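Local coordinates for uncharacterized protein (Bacteroides eggerthii, PDB 4FTD) that is of unknown function but joins an immunoglobulin-like domain to a six-bladed beta-propeller and may act in carbohydrate metabolism, at residues K186-Y190 against V212-K216; R244-S250 against F262-N266; D295-N301 against W313-V318; G337-P342 against L354-Q360; N407-Q413 against F432-Q437. One frame throughout, in Å; residues are numbered along the deposited sequence.

Interaction 1. Residues K186-Y190 against V212-K216; sequences KGGTY and VSPFK
K186 is extended (phi/psi -150/146) and its CA-to-CB bond points away from 212-216, so its backbone makes the contact: K186 O accepts from K216 NZ at 2.9 Å. Its own ammonium forms a salt bridge with D191. G187 (120/133) and G188 (108/164) follow, both at angles where a CB would jam against the preceding carbonyl. Moreover, a CB on G187 would point toward 212-216 and come tight on K216 CD, and one on G188 would clash with P214 O, 3.4 Å from G188 CA. G188 faces P214, CA to CA 4.7 Å, and the segments run 134° apart. T189 turns to -57/-41, and its N makes a weak hydrogen bond of 3.2 Å to S213 OG (S213 chi1 t). With Y190 it forms a classic beta bulge opposite L207. K216, a long aliphatic arm ending in a charge, reaches back with chi m, t, p, t; its NZ also bonds to Y218 OH. The contact lies at the surface of a four-stranded propeller blade, the loop leading to strand 190-198 lying beside the segment entering 215-220. Here the loop is held by one full lysine bond and a weak serine bond, without backbone pairing between the segments.

Interaction 2. Residues R244-S250 against F262-N266; sequences RHGDNAS and FFGDN
This is a buried, largely polar contact in which the loop leading into strand 250-253 lies along the end of strand 259-264, the two running 145° apart. Regular pairing is confined to S250 and F262, an antiparallel hydrogen-bonded pair (CA to CA 5.0 Å): S250 N to F262 O is 2.9 Å and F262 N to S250 O 3.0 Å. Around N248 the backbones separate, and its side chain (chi1 p) fills in, OD1 accepting from G264 N at 2.8 Å while ND2 bonds to M298 O. G264 suits this spot because a CB would come tight against N248 ND2. Strands 250-253 and 259-264 are the first two of a four-stranded antiparallel propeller blade. At G246 (111/-2) a CB would jam against the preceding carbonyl, which calls for glycine. One water accepts from G246 N at 2.7 Å and lies 2.6 Å from G264 O. R244 O accepts from N266 N at 2.9 Å. R244 grips D247 with two prongs, NH2 to OD1 (salt bridge, 2.9 Å) and NE to OD2 (3.0 Å), and N266 ND2 donates to D247 OD2 at 2.9 Å. On the apolar side A249 CB touches F263 CE1 at 3.6 Å.

Interaction 3. Residues D295-N301 against W313-V318; sequences DATMVTN and WSGIRV
W313 (chi1 t, chi2 35°) brings its indole against the methyl of A296, CZ2 to CB 3.9 Å, while its NE1 donates to T300 OG1 at 2.9 Å. That hydroxyl (chi1 t) in turn donates to S314 O at 2.7 Å, so a threonine serves as both acceptor and donor between ring and backbone. N301 and S314 form an antiparallel hydrogen-bonded pair, CA to CA 5.7 Å, with N301 N to S314 O 2.9 Å and S314 N to N301 O 3.1 Å. T300 and G315 come next as a non-hydrogen-bonded pair, only 4.0 Å apart at CA. Glycine fits there because a CB would clash with A296 O. This is the open end of the hairpin of strands 300-304 and 311-315, the first two of a propeller blade. Beyond it the type I turn G315-V318 is faced by the 3-10 residues D295 and A296 and by an ST turn, T297 OG1 accepting from V299 N at 3.1 Å. V299 CB packs on I316 CD1 at 3.8 Å. R317 N donates to D295 O at 2.9 Å, and R317 NE forms a salt bridge with D295 OD1 at 2.9 Å. One water bridges D295 OD1 and R317 NH2, 2.8 Å from each.

Interaction 4. Residues G337-P342 against L354-Q360; sequences GEAVAP and LVCTAGQ
On one face of the sheet A339 CB rests on V355 CG2 at 3.7 Å, small methyl against branched side chain, and V355 CG1 reaches P342 CB at 4.2 Å. On the other, V340 CG2 meets A358 CB at 4.1 Å. A339 and T357 form an antiparallel non-hydrogen-bonded pair, CA to CA 4.1 Å. V340 and C356 form the hydrogen-bonded pair, with V340 N to C356 O 2.9 Å and C356 N to V340 O 3.1 Å. At A341 (48/52) the chain turns a corner, so the short strand 339-340 and strand 342-347, on either side of it, both pair with propeller strand 350-357. Towards the other end, the positive phi of G337 (62/28) suits glycine. E338 shares it (67/26), and from there its O accepts from A358 N at 3.0 Å. The E338 side chain (chi1 m, chi2 t) is long enough for OE1 to accept from Q360 N at 2.9 Å and, weakly, from G359 N at 2.9 Å. A water lies 2.5 Å from E338 OE2 and 2.6 Å from Q360 O; OE2 also bonds to S364.

Interaction 5. Residues N407-Q413 against F432-Q437; sequences NGNALAQ and FASRTQ
Q413 and S434 make an antiparallel hydrogen-bonded pair, CA to CA 5.2 Å, with Q413 N to S434 O 2.8 Å and S434 N to Q413 O 3.0 Å. A412 and R435 follow as a non-hydrogen-bonded pair, CA to CA 4.2 Å. Beyond them T436 N donates to L411 O at 2.8 Å; A410 centres an inverse gamma turn, and N407 opens an Asx turn, its OD1 accepting from N409 N at 2.8 Å. This is the open end of the hairpin of strands 412-420 and 426-435. Strand 439-446 and the early strand 120-125 complete this blade, the ring closure common in propellers. T436 (chi1 m) turns OG1 onto L411 O at 2.8 Å, doubling the backbone bond. N407 ND2 lies over one face of the R435 guanidinium and donates to T436 O at 3.2 Å; R435 NE bonds to A358 O. N409 ND2 donates to Q437 OE1 at 2.9 Å. Where sheet pairing stops, asparagine, threonine and glutamine side chains thus supplement the backbone bond from T436 to L411.

The five contacts follow one another along the chain, each closing before the next opens, and belong to the propeller's blades. Interactions 3 and 4, like 4 and 5, have centres 9 Å apart; interactions 2 and 3 are 11 Å apart. Side chains reach backbone across these boundaries: N248 ND2 lies 2.7 Å from M298 O, S314 OG 2.7 Å from A339 O, and R435 NE 2.7 Å from A358 O. L411 of interaction 5 packs against interactions 2 and 3, its CD1 3.2 Å from D247 O and its CD2 3.4 Å from M298 CE. Interaction 1 is peripheral, touching interaction 2 through F215 CZ, 3.4 Å from F263 CG, and staying about 7 Å from interaction 5 at nearest atoms.

Interaction 1. Residues K186-Y190 against V212-K216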
# COMPACT_ATOMS: atom_id res chain seq x y z
N LYS A 186 5.76 0.82 33.24
CA LYS A 186 4.64 0.83 34.18
C LYS A 186 4.09 2.24 34.35
O LYS A 186 4.84 3.21 34.40
CB LYS A 186 5.11 0.33 35.55
CG LYS A 186 5.09 -1.18 35.68
CD LYS A 186 3.69 -1.61 36.10
CE LYS A 186 3.34 -3.06 35.79
NZ LYS A 186 1.84 -3.13 35.70
N GLY A 187 2.77 2.34 34.55
CA GLY A 187 2.11 3.63 34.69
C GLY A 187 1.04 3.85 33.62
O GLY A 187 1.29 3.71 32.41
N GLY A 188 -0.13 4.32 34.07
CA GLY A 188 -1.25 4.51 33.21
C GLY A 188 -2.28 3.44 33.50
O GLY A 188 -2.00 2.50 34.19
N THR A 189 -3.51 3.65 33.05
CA THR A 189 -4.56 2.63 33.13
C THR A 189 -4.16 1.33 32.43
O THR A 189 -4.42 0.23 32.94
CB THR A 189 -5.87 3.21 32.57
OG1 THR A 189 -6.15 4.41 33.29
CG2 THR A 189 -7.06 2.21 32.69
N TYR A 190 -3.51 1.44 31.27
CA TYR A 190 -2.78 0.30 30.69
C TYR A 190 -1.35 0.71 30.60
O TYR A 190 -1.02 1.87 30.27
CB TYR A 190 -3.23 -0.14 29.28
CG TYR A 190 -4.72 -0.42 29.05
CD1 TYR A 190 -5.58 -0.74 30.07
CD2 TYR A 190 -5.23 -0.47 27.72
CE1 TYR A 190 -6.93 -1.02 29.82
CE2 TYR A 190 -6.58 -0.74 27.47
CZ TYR A 190 -7.43 -1.02 28.54
OH TYR A 190 -8.79 -1.27 28.34
N VAL A 212 -5.04 12.43 35.77
CA VAL A 212 -3.99 12.09 36.70
C VAL A 212 -3.23 10.79 36.28
O VAL A 212 -2.11 10.52 36.76
CB VAL A 212 -4.63 11.99 38.12
CG1 VAL A 212 -5.78 10.96 38.13
CG2 VAL A 212 -3.58 11.70 39.14
N SER A 213 -3.77 10.05 35.30
CA SER A 213 -3.14 8.80 34.86
C SER A 213 -1.90 9.09 33.96
O SER A 213 -2.06 9.75 32.94
CB SER A 213 -4.18 8.00 34.10
OG SER A 213 -3.66 6.78 33.66
N PRO A 214 -0.71 8.57 34.31
CA PRO A 214 0.47 8.84 33.47
C PRO A 214 0.28 8.45 32.00
O PRO A 214 -0.21 7.36 31.69
CB PRO A 214 1.57 7.99 34.11
CG PRO A 214 1.14 7.83 35.55
CD PRO A 214 -0.35 7.72 35.47
N PHE A 215 0.59 9.38 31.12
CA PHE A 215 0.58 9.17 29.70
C PHE A 215 2.02 9.13 29.21
O PHE A 215 2.61 10.14 28.96
CB PHE A 215 -0.29 10.23 29.02
CG PHE A 215 -0.56 9.97 27.54
CD1 PHE A 215 -0.87 8.69 27.06
CD2 PHE A 215 -0.69 11.05 26.66
CE1 PHE A 215 -1.15 8.46 25.72
CE2 PHE A 215 -0.99 10.83 25.32
CZ PHE A 215 -1.24 9.55 24.85
N LYS A 216 2.55 7.91 29.12
CA LYS A 216 3.96 7.69 28.94
C LYS A 216 4.25 7.16 27.57
O LYS A 216 3.39 6.47 26.99
CB LYS A 216 4.46 6.75 30.03
CG LYS A 216 4.24 7.31 31.44
CD LYS A 216 4.68 6.37 32.54
CE LYS A 216 6.18 6.35 32.63
NZ LYS A 216 6.59 5.34 33.62

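Interaction 2. Residues R244-S250 against F262-N266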
# COMPACT_ATOMS: atom_id res chain seq x y z
N ARG A 244 -9.40 10.89 28.48
CA ARG A 244 -8.68 9.65 28.26
C ARG A 244 -7.93 9.65 26.93
O ARG A 244 -8.54 9.89 25.89
CB ARG A 244 -9.67 8.50 28.36
CG ARG A 244 -9.17 7.17 27.81
CD ARG A 244 -10.11 6.04 28.23
NE ARG A 244 -9.96 4.88 27.37
CZ ARG A 244 -10.22 3.62 27.73
NH1 ARG A 244 -10.71 3.33 28.94
NH2 ARG A 244 -10.07 2.65 26.87
N HIS A 245 -6.61 9.35 26.95
CA HIS A 245 -5.74 9.30 25.75
C HIS A 245 -4.96 8.02 25.66
O HIS A 245 -4.66 7.42 26.68
CB HIS A 245 -4.76 10.45 25.79
CG HIS A 245 -5.44 11.77 25.81
ND1 HIS A 245 -5.84 12.37 26.99
CD2 HIS A 245 -5.82 12.59 24.80
CE1 HIS A 245 -6.42 13.53 26.69
NE2 HIS A 245 -6.43 13.67 25.37
N GLY A 246 -4.66 7.61 24.44
CA GLY A 246 -3.89 6.39 24.22
C GLY A 246 -4.67 5.26 23.61
O GLY A 246 -4.11 4.20 23.39
N ASP A 247 -5.97 5.44 23.35
CA ASP A 247 -6.70 4.39 22.66
C ASP A 247 -6.22 4.18 21.22
O ASP A 247 -6.33 3.10 20.73
CB ASP A 247 -8.19 4.74 22.58
CG ASP A 247 -8.90 4.48 23.91
OD1 ASP A 247 -8.93 3.29 24.31
OD2 ASP A 247 -9.44 5.43 24.50
N ASN A 248 -5.77 5.27 20.60
CA ASN A 248 -5.29 5.33 19.22
C ASN A 248 -3.99 6.12 19.25
O ASN A 248 -3.71 6.80 20.22
CB ASN A 248 -6.32 5.95 18.25
CG ASN A 248 -6.71 7.37 18.62
OD1 ASN A 248 -5.89 8.30 18.46
ND2 ASN A 248 -7.96 7.55 19.10
N ALA A 249 -3.16 5.93 18.24
CA ALA A 249 -1.96 6.71 18.07
C ALA A 249 -1.57 6.74 16.61
O ALA A 249 -1.70 5.73 15.91
CB ALA A 249 -0.84 6.17 18.90
N SER A 250 -1.17 7.91 16.14
CA SER A 250 -0.57 8.01 14.78
C SER A 250 0.84 8.60 14.89
O SER A 250 1.01 9.79 15.13
CB SER A 250 -1.45 8.81 13.85
OG SER A 250 -2.80 8.43 13.95
N PHE A 262 0.07 11.88 17.01
CA PHE A 262 -1.30 12.34 17.24
C PHE A 262 -2.02 11.30 18.10
O PHE A 262 -2.08 10.13 17.72
CB PHE A 262 -2.04 12.48 15.92
CG PHE A 262 -1.53 13.60 15.03
CD1 PHE A 262 -0.55 13.35 14.08
CD2 PHE A 262 -2.09 14.86 15.09
CE1 PHE A 262 -0.12 14.35 13.23
CE2 PHE A 262 -1.62 15.88 14.28
CZ PHE A 262 -0.64 15.61 13.35
N PHE A 263 -2.66 11.77 19.17
CA PHE A 263 -3.38 10.91 20.10
C PHE A 263 -4.78 11.44 20.27
O PHE A 263 -4.98 12.49 20.91
CB PHE A 263 -2.72 10.88 21.44
CG PHE A 263 -1.34 10.26 21.49
CD1 PHE A 263 -1.15 8.90 21.42
CD2 PHE A 263 -0.24 11.08 21.70
CE1 PHE A 263 0.12 8.35 21.60
CE2 PHE A 263 1.00 10.57 21.89
CZ PHE A 263 1.19 9.21 21.85
N GLY A 264 -5.77 10.75 19.73
CA GLY A 264 -7.17 11.22 19.90
C GLY A 264 -7.76 10.80 21.24
O GLY A 264 -7.52 9.70 21.69
N ASP A 265 -8.56 11.65 21.87
CA ASP A 265 -9.18 11.28 23.14
C ASP A 265 -10.28 10.26 22.88
O ASP A 265 -10.80 10.15 21.74
CB ASP A 265 -9.64 12.47 24.00
CG ASP A 265 -10.83 13.24 23.45
OD1 ASP A 265 -10.99 13.32 22.24
OD2 ASP A 265 -11.58 13.85 24.25
N ASN A 266 -10.63 9.51 23.93
CA ASN A 266 -11.62 8.46 23.81
C ASN A 266 -12.97 9.05 23.35
O ASN A 266 -13.61 8.48 22.47
CB ASN A 266 -11.78 7.70 25.11
CG ASN A 266 -12.79 6.60 24.99
OD1 ASN A 266 -13.95 6.80 25.23
ND2 ASN A 266 -12.34 5.44 24.60
O HOH W 1 -5.28 8.35 21.87
O HOH W 2 -7.79 7.65 23.76
O HOH W 3 -10.20 9.84 19.18

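Interaction 3. Residues D295-N301 against W313-V318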
# COMPACT_ATOMS: atom_id res chain seq x y z
N ASP A 295 -17.76 11.88 15.37
CA ASP A 295 -17.79 10.88 14.30
C ASP A 295 -16.44 10.21 14.01
O ASP A 295 -16.42 9.19 13.35
CB ASP A 295 -18.30 11.45 12.99
CG ASP A 295 -19.84 11.52 12.92
OD1 ASP A 295 -20.55 10.73 13.58
OD2 ASP A 295 -20.34 12.37 12.17
N ALA A 296 -15.33 10.81 14.46
CA ALA A 296 -14.01 10.16 14.36
C ALA A 296 -13.99 8.91 15.21
O ALA A 296 -13.38 7.91 14.82
CB ALA A 296 -12.89 11.10 14.81
N THR A 297 -14.63 8.98 16.38
CA THR A 297 -14.61 7.95 17.43
C THR A 297 -13.20 7.76 18.00
O THR A 297 -12.24 8.47 17.67
CB THR A 297 -15.20 6.57 16.97
OG1 THR A 297 -14.21 5.87 16.19
CG2 THR A 297 -16.52 6.73 16.17
N MSE A 298 -13.08 6.78 18.89
CA MSE A 298 -11.77 6.39 19.41
C MSE A 298 -10.87 5.67 18.39
O MSE A 298 -9.66 5.55 18.67
CB MSE A 298 -11.95 5.47 20.59
CG MSE A 298 -12.70 4.17 20.22
SE MSE A 298 -12.60 2.96 21.69
CE MSE A 298 -10.82 2.33 21.49
N VAL A 299 -11.45 5.16 17.29
CA VAL A 299 -10.73 4.48 16.19
C VAL A 299 -10.58 5.48 15.05
O VAL A 299 -11.45 5.63 14.20
CB VAL A 299 -11.40 3.18 15.72
CG1 VAL A 299 -10.48 2.39 14.74
CG2 VAL A 299 -11.77 2.33 16.95
N THR A 300 -9.45 6.18 15.06
CA THR A 300 -9.17 7.30 14.14
C THR A 300 -7.66 7.48 14.06
O THR A 300 -6.92 7.09 14.99
CB THR A 300 -9.85 8.60 14.64
OG1 THR A 300 -9.67 9.66 13.70
CG2 THR A 300 -9.33 8.99 16.03
N ASN A 301 -7.19 8.05 12.94
CA ASN A 301 -5.79 8.22 12.69
C ASN A 301 -5.56 9.41 11.82
O ASN A 301 -6.40 9.75 11.02
CB ASN A 301 -5.21 7.02 11.94
CG ASN A 301 -5.18 5.72 12.75
OD1 ASN A 301 -6.02 4.87 12.53
ND2 ASN A 301 -4.22 5.56 13.67
N TRP A 313 -6.64 12.34 7.54
CA TRP A 313 -7.36 11.99 8.74
C TRP A 313 -8.56 11.16 8.36
O TRP A 313 -9.27 11.49 7.42
CB TRP A 313 -7.84 13.27 9.42
CG TRP A 313 -8.75 13.12 10.60
CD1 TRP A 313 -8.73 12.13 11.54
CD2 TRP A 313 -9.76 14.04 11.01
NE1 TRP A 313 -9.69 12.34 12.49
CE2 TRP A 313 -10.31 13.53 12.21
CE3 TRP A 313 -10.26 15.24 10.49
CZ2 TRP A 313 -11.35 14.16 12.89
CZ3 TRP A 313 -11.30 15.89 11.17
CH2 TRP A 313 -11.83 15.35 12.36
N SER A 314 -8.75 10.05 9.05
CA SER A 314 -9.98 9.29 8.95
C SER A 314 -10.33 8.62 10.27
O SER A 314 -9.50 8.55 11.22
CB SER A 314 -9.94 8.27 7.79
OG SER A 314 -9.26 7.08 8.15
N GLY A 315 -11.59 8.17 10.31
CA GLY A 315 -12.18 7.51 11.47
C GLY A 315 -13.40 6.70 11.05
O GLY A 315 -13.74 6.61 9.85
N ILE A 316 -14.09 6.14 12.03
CA ILE A 316 -15.21 5.25 11.79
C ILE A 316 -16.28 5.90 10.94
O ILE A 316 -16.74 5.29 9.96
CB ILE A 316 -15.75 4.62 13.10
CG1 ILE A 316 -14.64 3.80 13.81
CG2 ILE A 316 -16.93 3.71 12.81
CD1 ILE A 316 -14.00 2.69 12.99
N ARG A 317 -16.65 7.12 11.28
CA ARG A 317 -17.63 7.90 10.51
C ARG A 317 -17.03 9.21 9.97
O ARG A 317 -17.74 10.20 9.80
CB ARG A 317 -18.89 8.17 11.34
CG ARG A 317 -19.67 6.90 11.68
CD ARG A 317 -20.91 7.23 12.49
NE ARG A 317 -20.58 7.79 13.80
CZ ARG A 317 -20.12 7.09 14.84
NH1 ARG A 317 -19.91 5.78 14.79
NH2 ARG A 317 -19.84 7.72 15.97
N VAL A 318 -15.72 9.20 9.71
CA VAL A 318 -15.01 10.30 9.07
C VAL A 318 -14.31 9.71 7.83
O VAL A 318 -13.31 8.96 7.96
CB VAL A 318 -13.97 11.02 9.99
CG1 VAL A 318 -13.22 12.08 9.17
CG2 VAL A 318 -14.66 11.67 11.21
O HOH W 4 -20.70 10.41 16.31

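Interaction 4. Residues G337-P342 against L354-Q360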
# COMPACT_ATOMS: atom_id res chain seq x y z
N GLY A 337 -16.31 3.65 4.49
CA GLY A 337 -16.39 2.22 4.89
C GLY A 337 -15.58 1.82 6.13
O GLY A 337 -15.18 0.65 6.28
N GLU A 338 -15.38 2.79 7.04
CA GLU A 338 -14.62 2.66 8.27
C GLU A 338 -13.11 2.45 8.04
O GLU A 338 -12.45 1.86 8.90
CB GLU A 338 -15.17 1.56 9.20
CG GLU A 338 -16.69 1.63 9.44
CD GLU A 338 -17.15 0.70 10.56
OE1 GLU A 338 -16.32 0.20 11.35
OE2 GLU A 338 -18.37 0.46 10.64
N ALA A 339 -12.61 2.94 6.89
CA ALA A 339 -11.20 2.99 6.58
C ALA A 339 -10.52 3.88 7.62
O ALA A 339 -10.91 5.01 7.87
CB ALA A 339 -10.95 3.54 5.18
N VAL A 340 -9.52 3.29 8.25
CA VAL A 340 -8.68 3.94 9.23
C VAL A 340 -7.21 3.68 8.86
O VAL A 340 -6.91 3.02 7.86
CB VAL A 340 -9.02 3.51 10.71
CG1 VAL A 340 -10.48 3.88 11.06
CG2 VAL A 340 -8.77 2.03 10.96
N ALA A 341 -6.31 4.29 9.60
CA ALA A 341 -4.86 4.25 9.33
C ALA A 341 -4.48 4.56 7.85
O ALA A 341 -3.76 3.80 7.24
CB ALA A 341 -4.30 2.90 9.79
N PRO A 342 -4.97 5.68 7.28
CA PRO A 342 -4.73 6.02 5.85
C PRO A 342 -3.30 6.44 5.55
O PRO A 342 -2.84 7.50 6.04
CB PRO A 342 -5.70 7.21 5.61
CG PRO A 342 -5.84 7.83 6.96
CD PRO A 342 -5.71 6.74 7.96
N LEU A 354 -3.35 3.12 1.22
CA LEU A 354 -3.41 1.89 2.01
C LEU A 354 -4.28 2.23 3.23
O LEU A 354 -4.02 3.24 3.92
CB LEU A 354 -2.02 1.45 2.44
CG LEU A 354 -1.91 0.29 3.44
CD1 LEU A 354 -2.54 -0.99 2.92
CD2 LEU A 354 -0.42 0.10 3.81
N VAL A 355 -5.33 1.45 3.45
CA VAL A 355 -6.18 1.63 4.63
C VAL A 355 -6.51 0.28 5.21
O VAL A 355 -6.28 -0.75 4.55
CB VAL A 355 -7.49 2.39 4.32
CG1 VAL A 355 -7.22 3.78 3.79
CG2 VAL A 355 -8.39 1.59 3.38
N CYS A 356 -6.97 0.26 6.47
CA CYS A 356 -7.60 -0.95 7.00
C CYS A 356 -8.98 -0.59 7.46
O CYS A 356 -9.16 0.39 8.20
CB CYS A 356 -6.80 -1.57 8.16
SG CYS A 356 -7.41 -3.18 8.69
N THR A 357 -10.00 -1.35 7.04
CA THR A 357 -11.35 -1.03 7.51
C THR A 357 -11.51 -1.66 8.92
O THR A 357 -11.10 -2.78 9.13
CB THR A 357 -12.44 -1.45 6.51
OG1 THR A 357 -12.30 -2.84 6.35
CG2 THR A 357 -12.31 -0.68 5.11
N ALA A 358 -12.09 -0.92 9.87
CA ALA A 358 -12.06 -1.27 11.30
C ALA A 358 -13.13 -2.25 11.78
O ALA A 358 -12.83 -3.29 12.41
CB ALA A 358 -12.10 0.00 12.14
N GLY A 359 -14.39 -1.94 11.49
CA GLY A 359 -15.46 -2.76 12.04
C GLY A 359 -15.73 -2.48 13.51
O GLY A 359 -15.68 -3.39 14.33
N GLN A 360 -16.10 -1.24 13.82
CA GLN A 360 -16.34 -0.78 15.20
C GLN A 360 -17.81 -0.87 15.47
O GLN A 360 -18.59 -0.19 14.81
CB GLN A 360 -15.86 0.67 15.37
CG GLN A 360 -16.09 1.32 16.74
CD GLN A 360 -15.26 0.68 17.84
OE1 GLN A 360 -14.34 -0.04 17.59
NE2 GLN A 360 -15.62 0.96 19.08
O HOH W 5 -19.69 0.94 12.71

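Interaction 5. Residues N407-Q413 against F432-Q437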
# COMPACT_ATOMS: atom_id res chain seq x y z
N ASN A 407 -16.53 -5.35 16.70
CA ASN A 407 -16.33 -5.35 18.15
C ASN A 407 -16.22 -3.92 18.67
O ASN A 407 -16.17 -2.95 17.88
CB ASN A 407 -15.12 -6.25 18.54
CG ASN A 407 -13.82 -5.74 18.00
OD1 ASN A 407 -13.44 -4.61 18.31
ND2 ASN A 407 -13.07 -6.59 17.25
N GLY A 408 -16.18 -3.78 19.99
CA GLY A 408 -16.12 -2.46 20.62
C GLY A 408 -14.72 -1.85 20.72
O GLY A 408 -14.60 -0.78 21.24
N ASN A 409 -13.68 -2.50 20.20
CA ASN A 409 -12.31 -2.00 20.33
C ASN A 409 -11.52 -2.33 19.05
O ASN A 409 -10.47 -2.96 19.11
CB ASN A 409 -11.67 -2.56 21.62
CG ASN A 409 -11.93 -4.04 21.79
OD1 ASN A 409 -12.57 -4.45 22.76
ND2 ASN A 409 -11.53 -4.85 20.81
N ALA A 410 -12.04 -1.84 17.93
CA ALA A 410 -11.63 -2.25 16.59
C ALA A 410 -10.43 -1.43 16.07
O ALA A 410 -10.42 -0.92 14.93
CB ALA A 410 -12.85 -2.17 15.66
N LEU A 411 -9.40 -1.34 16.89
CA LEU A 411 -8.20 -0.61 16.51
C LEU A 411 -7.51 -1.43 15.38
O LEU A 411 -7.44 -2.71 15.44
CB LEU A 411 -7.25 -0.34 17.70
CG LEU A 411 -7.67 0.77 18.71
CD1 LEU A 411 -7.84 2.13 18.02
CD2 LEU A 411 -8.92 0.36 19.48
N ALA A 412 -7.11 -0.69 14.34
CA ALA A 412 -6.48 -1.24 13.14
C ALA A 412 -5.29 -0.40 12.75
O ALA A 412 -5.29 0.81 12.97
CB ALA A 412 -7.46 -1.31 11.96
N GLN A 413 -4.25 -1.06 12.22
CA GLN A 413 -3.02 -0.43 11.81
C GLN A 413 -2.71 -0.89 10.37
O GLN A 413 -3.15 -1.94 9.89
CB GLN A 413 -1.82 -0.82 12.71
CG GLN A 413 -1.95 -0.39 14.17
CD GLN A 413 -2.93 -1.22 14.96
OE1 GLN A 413 -2.97 -2.45 14.82
NE2 GLN A 413 -3.70 -0.57 15.83
N PHE A 432 1.05 -4.24 4.87
CA PHE A 432 0.66 -4.85 6.14
C PHE A 432 -0.56 -4.16 6.66
O PHE A 432 -0.67 -2.92 6.58
CB PHE A 432 1.79 -4.67 7.12
CG PHE A 432 1.47 -5.02 8.57
CD1 PHE A 432 1.02 -4.03 9.45
CD2 PHE A 432 1.80 -6.30 9.08
CE1 PHE A 432 0.79 -4.33 10.80
CE2 PHE A 432 1.61 -6.59 10.42
CZ PHE A 432 1.10 -5.60 11.28
N ALA A 433 -1.45 -4.95 7.23
CA ALA A 433 -2.60 -4.48 8.02
C ALA A 433 -2.77 -5.43 9.22
O ALA A 433 -2.48 -6.64 9.14
CB ALA A 433 -3.89 -4.43 7.20
N SER A 434 -3.22 -4.86 10.32
CA SER A 434 -3.56 -5.58 11.54
C SER A 434 -4.84 -5.00 12.09
O SER A 434 -5.00 -3.79 12.11
CB SER A 434 -2.49 -5.37 12.62
OG SER A 434 -2.77 -6.23 13.74
N ARG A 435 -5.69 -5.85 12.63
CA ARG A 435 -6.94 -5.43 13.20
C ARG A 435 -7.26 -6.25 14.44
O ARG A 435 -7.17 -7.50 14.44
CB ARG A 435 -8.02 -5.48 12.16
CG ARG A 435 -9.35 -4.91 12.62
CD ARG A 435 -10.30 -5.99 13.08
NE ARG A 435 -11.60 -5.48 13.44
CZ ARG A 435 -12.60 -6.23 13.91
NH1 ARG A 435 -12.43 -7.52 14.11
NH2 ARG A 435 -13.78 -5.67 14.17
N THR A 436 -7.65 -5.54 15.50
CA THR A 436 -7.95 -6.16 16.81
C THR A 436 -9.02 -7.25 16.74
O THR A 436 -10.10 -7.00 16.21
CB THR A 436 -8.36 -5.10 17.84
OG1 THR A 436 -7.31 -4.12 17.90
CG2 THR A 436 -8.63 -5.72 19.22
N GLN A 437 -8.67 -8.42 17.25
CA GLN A 437 -9.54 -9.62 17.25
C GLN A 437 -9.74 -10.26 15.85
O GLN A 437 -10.61 -11.13 15.68
CB GLN A 437 -10.89 -9.40 18.00
CG GLN A 437 -10.69 -9.13 19.48
CD GLN A 437 -11.97 -8.78 20.23
OE1 GLN A 437 -12.09 -7.72 20.87
NE2 GLN A 437 -12.94 -9.63 20.12
O HOH W 6 -4.45 -4.60 15.53